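Local coordinates for ribokinase (Thermotoga maritima, PDB 1VM7), which phosphorylates D-ribose at O-5 with ATP, a magnesium-dependent step that yields D-ribose 5-phosphate, at the interface of chains A and B. Sequence-based numbering; all coordinates share one arbitrary frame. Chains: chain A/B, ribokinase.

Contact 1: the interface of chains A and B. Residues chain A 118-120; chain B 40-42.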
loop_
_atom_site.group_PDB
_atom_site.type_symbol
_atom_site.label_atom_id
_atom_site.label_comp_id
_atom_site.label_asym_id
_atom_site.label_seq_id
_atom_site.Cartn_x
_atom_site.Cartn_y
_atom_site.Cartn_z
ATOM N N ILE A 118 -0.996 2.469 10.720
ATOM C CA ILE A 118 -0.935 1.215 9.972
ATOM C C ILE A 118 -2.345 0.729 9.628
ATOM O O ILE A 118 -3.229 0.639 10.505
ATOM C CB ILE A 118 -0.207 0.129 10.812
ATOM C CG1 ILE A 118 1.162 0.612 11.289
ATOM C CG2 ILE A 118 -0.027 -1.122 10.060
ATOM C CD1 ILE A 118 2.014 -0.520 11.949
ATOM N N ILE A 119 -2.546 0.439 8.340
ATOM C CA ILE A 119 -3.696 -0.322 7.887
ATOM C C ILE A 119 -3.221 -1.726 7.520
ATOM O O ILE A 119 -2.310 -1.872 6.703
ATOM C CB ILE A 119 -4.338 0.309 6.675
ATOM C CG1 ILE A 119 -4.983 1.664 7.046
ATOM C CG2 ILE A 119 -5.411 -0.612 6.133
ATOM C CD1 ILE A 119 -5.189 2.575 5.829
ATOM N N ILE A 120 -3.857 -2.734 8.118
ATOM C CA ILE A 120 -3.483 -4.115 7.951
ATOM C C ILE A 120 -4.529 -4.855 7.142
ATOM O O ILE A 120 -5.688 -4.833 7.495
ATOM C CB ILE A 120 -3.318 -4.826 9.318
ATOM C CG1 ILE A 120 -2.052 -4.305 9.987
ATOM C CG2 ILE A 120 -3.195 -6.357 9.111
ATOM C CD1 ILE A 120 -1.839 -4.801 11.366
ATOM N N THR B 40 -3.369 1.174 14.615
ATOM C CA THR B 40 -3.313 0.078 13.671
ATOM C C THR B 40 -4.769 -0.290 13.472
ATOM O O THR B 40 -5.482 -0.495 14.442
ATOM C CB THR B 40 -2.504 -1.107 14.240
ATOM O OG1 THR B 40 -1.144 -0.725 14.355
ATOM C CG2 THR B 40 -2.564 -2.336 13.300
ATOM N N GLN B 41 -5.232 -0.303 12.228
ATOM C CA GLN B 41 -6.635 -0.600 11.926
ATOM C C GLN B 41 -6.666 -1.612 10.808
ATOM O O GLN B 41 -5.881 -1.505 9.894
ATOM C CB GLN B 41 -7.387 0.678 11.499
ATOM C CG GLN B 41 -8.834 0.420 11.087
ATOM C CD GLN B 41 -9.646 1.671 10.786
ATOM O OE1 GLN B 41 -10.874 1.663 10.925
ATOM N NE2 GLN B 41 -8.982 2.735 10.359
ATOM N N LYS B 42 -7.549 -2.605 10.893
ATOM C CA LYS B 42 -7.732 -3.576 9.819
ATOM C C LYS B 42 -8.516 -2.947 8.677
ATOM O O LYS B 42 -9.503 -2.254 8.913
ATOM C CB LYS B 42 -8.490 -4.805 10.309
ATOM C CG LYS B 42 -7.699 -5.687 11.238
ATOM C CD LYS B 42 -8.240 -7.128 11.214
ATOM C CE LYS B 42 -7.455 -8.076 12.144
ATOM N NZ LYS B 42 -7.864 -9.526 11.908
#
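A chi1 of -67° turns B:Thr40 towards A:Ile118 and A:Ile120. OG1, the hydroxyl, sits beside the backbone N and opposite the carbonyl carbon. CG2, the methyl, lies opposite the backbone N. This points the hydroxyl at the A:Ile118 side chain and the methyl at A:Ile120, in van der Waals contact. In A:Ile120 the ethyl branch continues extended at CG1, with chi2 174°, and this carries CD1 towards the threonine.

B:Thr40 OG1 lies 3.8 Å from A:Ile118 CB. The A:Ile118 and B:Thr40 side chains run alongside each other and point the same way. A:Ile118 CD1 comes near the same hydroxyl, at 4.0 Å from B:Thr40 OG1. A:Ile120 and B:Thr40 instead meet at a slant, methyl against methyl. A:Ile120 CD1 is 3.2 Å from B:Thr40 CG2, tighter than usual for two carbons, so little should be read into that value.

The main chains carry the polar part of the contact. B:Gln41 N gives a hydrogen bond to A:Ile118 O at 2.8 Å. It arrives nearly in line with the C=O bond. A:Ile120 N returns one to B:Gln41 O at 3.0 Å. Here the donor is tilted 23° from the carbonyl plane. B:Gln41 thus uses both its N-H and its C=O, and grips the residues on either side of A:Ile119. This is the pattern of parallel pairing. The bonds use main-chain groups, so they likely depend more on strand register than on side-chain identity. At the far end B:Lys42 CB approaches A:Ile120 O.

The site is part of the two-fold interface of the homodimer. The short strand 40-42 of chain B lies parallel to strand 116-121 of chain A, so a beta-sheet continues between subunits. In ribokinases such strands belong to the small lid over the sugar site, and the paired lids form the dimer's beta-clasp.

Contact 2: the interface of chains A and B. Residues chain A 29, 31, 35, 41, 43, 109, 117; chain B 117-119.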
loop_
_atom_site.group_PDB
_atom_site.type_symbol
_atom_site.label_atom_id
_atom_site.label_comp_id
_atom_site.label_asym_id
_atom_site.label_seq_id
_atom_site.Cartn_x
_atom_site.Cartn_y
_atom_site.Cartn_z
ATOM N N LEU A 29 5.254 3.857 3.696
ATOM C CA LEU A 29 5.115 5.072 2.915
ATOM C C LEU A 29 5.587 6.245 3.789
ATOM O O LEU A 29 4.955 6.607 4.758
ATOM C CB LEU A 29 3.677 5.260 2.462
ATOM C CG LEU A 29 3.159 4.050 1.690
ATOM C CD1 LEU A 29 1.670 3.976 1.765
ATOM C CD2 LEU A 29 3.692 4.089 0.270
ATOM N N VAL A 31 6.082 10.005 4.453
ATOM C CA VAL A 31 5.402 11.261 4.112
ATOM C C VAL A 31 5.877 12.393 5.004
ATOM O O VAL A 31 6.456 12.179 6.064
ATOM C CB VAL A 31 3.849 11.160 4.212
ATOM C CG1 VAL A 31 3.307 10.240 3.166
ATOM C CG2 VAL A 31 3.402 10.707 5.607
ATOM N N THR A 35 -1.306 12.231 6.269
ATOM C CA THR A 35 -2.292 12.651 5.296
ATOM C C THR A 35 -3.646 12.900 5.979
ATOM O O THR A 35 -4.153 12.071 6.734
ATOM C CB THR A 35 -2.432 11.655 4.137
ATOM O OG1 THR A 35 -1.135 11.237 3.701
ATOM C CG2 THR A 35 -3.193 12.286 2.934
ATOM N N GLN A 41 -1.555 13.318 -0.932
ATOM C CA GLN A 41 -0.171 13.654 -0.599
ATOM C C GLN A 41 0.765 12.701 -1.312
ATOM O O GLN A 41 0.513 11.505 -1.349
ATOM C CB GLN A 41 0.056 13.535 0.915
ATOM C CG GLN A 41 1.462 14.014 1.340
ATOM C CD GLN A 41 1.722 13.983 2.829
ATOM O OE1 GLN A 41 2.684 14.603 3.304
ATOM N NE2 GLN A 41 0.900 13.251 3.570
ATOM N N ALA A 43 3.987 10.379 -1.587
ATOM C CA ALA A 43 4.951 9.675 -0.719
ATOM C C ALA A 43 6.358 10.137 -1.066
ATOM O O ALA A 43 6.739 10.220 -2.241
ATOM C CB ALA A 43 4.858 8.147 -0.870
ATOM N N GLU A 109 2.103 4.282 7.225
ATOM C CA GLU A 109 2.372 5.689 6.886
ATOM C C GLU A 109 3.207 6.268 7.991
ATOM O O GLU A 109 2.778 6.247 9.115
ATOM C CB GLU A 109 1.059 6.454 6.707
ATOM C CG GLU A 109 1.209 7.934 6.368
ATOM C CD GLU A 109 -0.133 8.644 6.079
ATOM O OE1 GLU A 109 -1.217 8.005 6.127
ATOM O OE2 GLU A 109 -0.087 9.853 5.780
ATOM N N ARG A 117 1.255 5.178 11.450
ATOM C CA ARG A 117 -0.027 4.476 11.629
ATOM C C ARG A 117 -0.125 3.451 10.526
ATOM O O ARG A 117 0.591 3.557 9.532
ATOM C CB ARG A 117 -1.221 5.437 11.560
ATOM C CG ARG A 117 -1.328 6.151 10.229
ATOM C CD ARG A 117 -2.476 7.090 10.214
ATOM N NE ARG A 117 -2.489 7.888 9.002
ATOM C CZ ARG A 117 -2.950 9.131 8.946
ATOM N NH1 ARG A 117 -3.419 9.735 10.043
ATOM N NH2 ARG A 117 -2.883 9.804 7.806
ATOM N N ARG B 117 -8.840 9.801 1.565
ATOM C CA ARG B 117 -7.595 10.515 1.378
ATOM C C ARG B 117 -6.670 9.575 0.628
ATOM O O ARG B 117 -6.933 8.350 0.518
ATOM C CB ARG B 117 -6.990 10.957 2.692
ATOM C CG ARG B 117 -6.585 9.846 3.586
ATOM C CD ARG B 117 -6.146 10.360 4.924
ATOM N NE ARG B 117 -6.033 9.223 5.824
ATOM C CZ ARG B 117 -6.078 9.283 7.142
ATOM N NH1 ARG B 117 -6.232 10.446 7.773
ATOM N NH2 ARG B 117 -5.967 8.150 7.832
ATOM N N ILE B 118 -5.584 10.149 0.124
ATOM C CA ILE B 118 -4.752 9.496 -0.865
ATOM C C ILE B 118 -3.269 9.812 -0.692
ATOM O O ILE B 118 -2.873 10.979 -0.626
ATOM C CB ILE B 118 -5.169 9.916 -2.322
ATOM C CG1 ILE B 118 -6.662 9.653 -2.575
ATOM C CG2 ILE B 118 -4.282 9.232 -3.361
ATOM C CD1 ILE B 118 -7.132 9.900 -4.017
ATOM N N ILE B 119 -2.467 8.749 -0.643
ATOM C CA ILE B 119 -1.035 8.850 -0.751
ATOM C C ILE B 119 -0.692 8.379 -2.146
ATOM O O ILE B 119 -1.093 7.273 -2.566
ATOM C CB ILE B 119 -0.255 7.991 0.263
ATOM C CG1 ILE B 119 -0.581 8.407 1.679
ATOM C CG2 ILE B 119 1.276 8.133 0.033
ATOM C CD1 ILE B 119 -0.011 7.508 2.702
#
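B:Ile119 inserts its side chain among A:Gln41, A:Ala43, A:Thr35, A:Glu109 and A:Leu29. Its strand is placed by a parallel bridge to A:Gln41, whose N hydrogen-bonds to B:Ile118 O, A:Gln41 N to B:Ile118 O being 2.7 Å. B:Ile119 CB lies 3.9 Å from A:Gln41 O. The B:Ile119 CG2 methyl packs on A:Ala43 CB at 3.7 Å. B:Ile119 CG1 passes A:Thr35 OG1, the hydroxyl, at 3.5 Å. The tip, B:Ile119 CD1, reaches A:Glu109 CD, the carboxylate carbon, at 3.6 Å, and also touches A:Leu29 CD1. An extended chi2 of 172° carries CD1 this far.

The carboxylate beside this methyl is heavily bonded within its own chain. A:Arg117 NE and NH2 grip A:Glu109 OE1 side-on, both from the same face of the carboxylate, in a salt bridge with A:Arg117 NH2 at 3.0 Å from A:Glu109 OE1. A:Thr35 N and OG1 hydrogen-bond to OE2 from opposite faces. A:Gln41 NE2 donates to A:Thr35 OG1. These bonds should hold the carboxylate in place against B:Ile119.

The two Arg117 side chains enter from opposite directions and stack their guanidinium groups, planes 18° apart. Each NH2 lies over the centre of the other group. A:Glu109 may ease the meeting of like charges. A:Thr35 O accepts from A:Arg117 NH2, in the carbonyl plane and on a lone pair, at 2.8 Å.

Contact 1 and contact 2 have centres about 13 Å apart and belong to one two-fold interface. Both use strands 40-42 and 116-121, with the chains exchanged. Gln41, Ile118 and Ile119 occur in both, from opposite subunits, and the Gln41-Ile118 pairing of contact 2 is the symmetry twin of that in contact 1. Contact 1 is mainly main-chain sheet pairing, while contact 2 adds side-chain packing and the meeting of charged groups. Contact 1 lies about 16 Å from A:Asp258, the predicted proton acceptor, and contact 2 about 24 Å. The lid they join borders the sugar site, so dimerisation may steady it.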